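Local atomic coordinates of pectate lyase (Erwinia chrysanthemi, PDB entry 1RU4), a protein that cleaves polygalacturonate (pectate) chains by eliminative lyase chemistry and folds as a right-handed parallel beta-helix. Residues Ile16-Pro21 with Leu50-Pro55. Sequence-based numbering, arbitrary orientation.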
loop_
_atom_site.group_PDB
_atom_site.type_symbol
_atom_site.label_atom_id
_atom_site.label_comp_id
_atom_site.label_asym_id
_atom_site.label_seq_id
_atom_site.Cartn_x
_atom_site.Cartn_y
_atom_site.Cartn_z
ATOM N N ILE A 16 20.034 -13.606 16.229
ATOM C CA ILE A 16 18.680 -13.235 16.619
ATOM C C ILE A 16 18.667 -12.510 17.960
ATOM O O ILE A 16 19.268 -12.968 18.934
ATOM C CB ILE A 16 17.767 -14.479 16.745
ATOM C CG1 ILE A 16 17.752 -15.264 15.432
ATOM C CG2 ILE A 16 16.351 -14.061 17.146
ATOM C CD1 ILE A 16 16.975 -16.562 15.501
ATOM N N TYR A 17 17.993 -11.365 17.993
ATOM C CA TYR A 17 17.774 -10.630 19.235
ATOM C C TYR A 17 16.305 -10.805 19.597
ATOM O O TYR A 17 15.422 -10.280 18.913
ATOM C CB TYR A 17 18.084 -9.142 19.054
ATOM C CG TYR A 17 19.521 -8.851 18.698
ATOM C CD1 TYR A 17 19.909 -8.690 17.370
ATOM C CD2 TYR A 17 20.497 -8.755 19.689
ATOM C CE1 TYR A 17 21.234 -8.443 17.033
ATOM C CE2 TYR A 17 21.828 -8.510 19.365
ATOM C CZ TYR A 17 22.190 -8.357 18.037
ATOM O OH TYR A 17 23.508 -8.131 17.713
ATOM N N TYR A 18 16.044 -11.575 20.650
ATOM C CA TYR A 18 14.679 -11.826 21.098
ATOM C C TYR A 18 14.121 -10.648 21.886
ATOM O O TYR A 18 14.685 -10.237 22.907
ATOM C CB TYR A 18 14.616 -13.101 21.937
ATOM C CG TYR A 18 14.850 -14.375 21.156
ATOM C CD1 TYR A 18 16.140 -14.793 20.830
ATOM C CD2 TYR A 18 13.779 -15.182 20.776
ATOM C CE1 TYR A 18 16.357 -15.990 20.147
ATOM C CE2 TYR A 18 13.983 -16.378 20.095
ATOM C CZ TYR A 18 15.271 -16.776 19.786
ATOM O OH TYR A 18 15.470 -17.965 19.125
ATOM N N VAL A 19 13.001 -10.119 21.403
ATOM C CA VAL A 19 12.360 -8.948 21.986
ATOM C C VAL A 19 10.900 -9.243 22.330
ATOM O O VAL A 19 10.237 -10.023 21.647
ATOM C CB VAL A 19 12.436 -7.751 20.995
ATOM C CG1 VAL A 19 11.581 -6.579 21.472
ATOM C CG2 VAL A 19 13.881 -7.307 20.831
ATOM N N ALA A 20 10.421 -8.632 23.411
ATOM C CA ALA A 20 9.029 -8.762 23.833
ATOM C C ALA A 20 8.582 -7.431 24.433
ATOM O O ALA A 20 9.416 -6.595 24.781
ATOM C CB ALA A 20 8.887 -9.883 24.858
ATOM N N PRO A 21 7.259 -7.203 24.534
ATOM C CA PRO A 21 6.745 -5.951 25.100
ATOM C C PRO A 21 7.256 -5.664 26.514
ATOM O O PRO A 21 7.491 -4.509 26.871
ATOM C CB PRO A 21 5.233 -6.173 25.087
ATOM C CG PRO A 21 5.037 -7.024 23.876
ATOM C CD PRO A 21 6.153 -8.033 24.019
ATOM N N LEU A 50 18.777 -10.006 13.009
ATOM C CA LEU A 50 17.326 -9.934 13.141
ATOM C C LEU A 50 16.809 -9.585 14.531
ATOM O O LEU A 50 17.171 -10.221 15.525
ATOM C CB LEU A 50 16.712 -11.269 12.695
ATOM C CG LEU A 50 15.272 -11.640 13.078
ATOM C CD1 LEU A 50 14.262 -10.748 12.372
ATOM C CD2 LEU A 50 15.022 -13.096 12.725
ATOM N N ILE A 51 15.945 -8.575 14.585
ATOM C CA ILE A 51 15.230 -8.244 15.810
ATOM C C ILE A 51 13.921 -9.031 15.725
ATOM O O ILE A 51 13.025 -8.694 14.941
ATOM C CB ILE A 51 14.931 -6.725 15.908
ATOM C CG1 ILE A 51 16.241 -5.931 15.947
ATOM C CG2 ILE A 51 14.095 -6.429 17.152
ATOM C CD1 ILE A 51 16.050 -4.432 16.033
ATOM N N LEU A 52 13.851 -10.125 16.476
ATOM C CA LEU A 52 12.685 -11.000 16.455
ATOM C C LEU A 52 11.697 -10.618 17.550
ATOM O O LEU A 52 11.987 -10.738 18.744
ATOM C CB LEU A 52 13.115 -12.458 16.609
ATOM C CG LEU A 52 12.040 -13.516 16.362
ATOM C CD1 LEU A 52 11.588 -13.467 14.911
ATOM C CD2 LEU A 52 12.585 -14.894 16.705
ATOM N N LEU A 53 10.527 -10.156 17.123
ATOM C CA LEU A 53 9.494 -9.678 18.030
ATOM C C LEU A 53 8.486 -10.751 18.424
ATOM O O LEU A 53 7.914 -11.424 17.568
ATOM C CB LEU A 53 8.743 -8.515 17.375
ATOM C CG LEU A 53 9.589 -7.343 16.867
ATOM C CD1 LEU A 53 8.765 -6.467 15.938
ATOM C CD2 LEU A 53 10.121 -6.535 18.039
ATOM N N LYS A 54 8.265 -10.905 19.724
ATOM C CA LYS A 54 7.213 -11.791 20.202
ATOM C C LYS A 54 5.895 -11.167 19.746
ATOM O O LYS A 54 5.710 -9.953 19.865
ATOM C CB LYS A 54 7.241 -11.871 21.730
ATOM C CG LYS A 54 6.169 -12.762 22.333
ATOM C CD LYS A 54 6.151 -12.639 23.845
ATOM C CE LYS A 54 5.007 -13.432 24.456
ATOM N NZ LYS A 54 4.934 -13.235 25.929
ATOM N N PRO A 55 4.985 -11.971 19.170
ATOM C CA PRO A 55 3.704 -11.414 18.722
ATOM C C PRO A 55 2.976 -10.730 19.881
ATOM O O PRO A 55 2.945 -11.249 20.998
ATOM C CB PRO A 55 2.951 -12.649 18.232
ATOM C CG PRO A 55 4.055 -13.516 17.700
ATOM C CD PRO A 55 5.107 -13.388 18.782
#
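Y17 and V19 alternate as donor and acceptor against the strand 50-53, and four backbone hydrogen bonds join the two segments in parallel register. The N-H of Y17 meets the O of L50 at 2.8 Å and is almost straight, 172° at the hydrogen. The same residue's O accepts from the N of L52 at 2.9 Å, a more bent bond whose donor is tilted 27° from the carbonyl plane. V19 repeats the pattern: its N gives to the O of L52, and its O takes the N-H of K54, so L52 is held through both its N and its O. The CA of I16 adds a C-H...O contact to the O of L50, which thus has two partners.

The backbone polar groups of Y18 and I51 point away from the other strand: I51 bonds to Y83 and A85 of strand 82-86, and Y18 to G29 and M36 of the connecting loop.

Side chains sort onto two faces. On one, CG2 of I16, held anti to its backbone N, lies 3.7 Å from CB of L52 and also sits 3.6 Å above one face of the Y18 ring, offset toward its rim. L52 CD2 reaches the same ring obliquely, 4.0 Å from CE2. On the other face V19 spreads its two methyls: CG1 runs beside CD2 of L53 at 3.7 Å, whereas CG2 meets CG2 of I51. Helix 38-44 packs on this face, with A41 touching both V19 and I51. The Y17 OH hydrogen-bonds the E49 carboxylate (OE2), just before segment 50-55.

Strand 16-19 thereby pairs with 50-53 at the N-terminal end of the parallel beta-helix. The N-H and C=O groups of Y17, V19 and L52 are paired across the contact, leaving aliphatic branches to pack along the two faces, with the Y18 ring on one and the Y17 ring on the other.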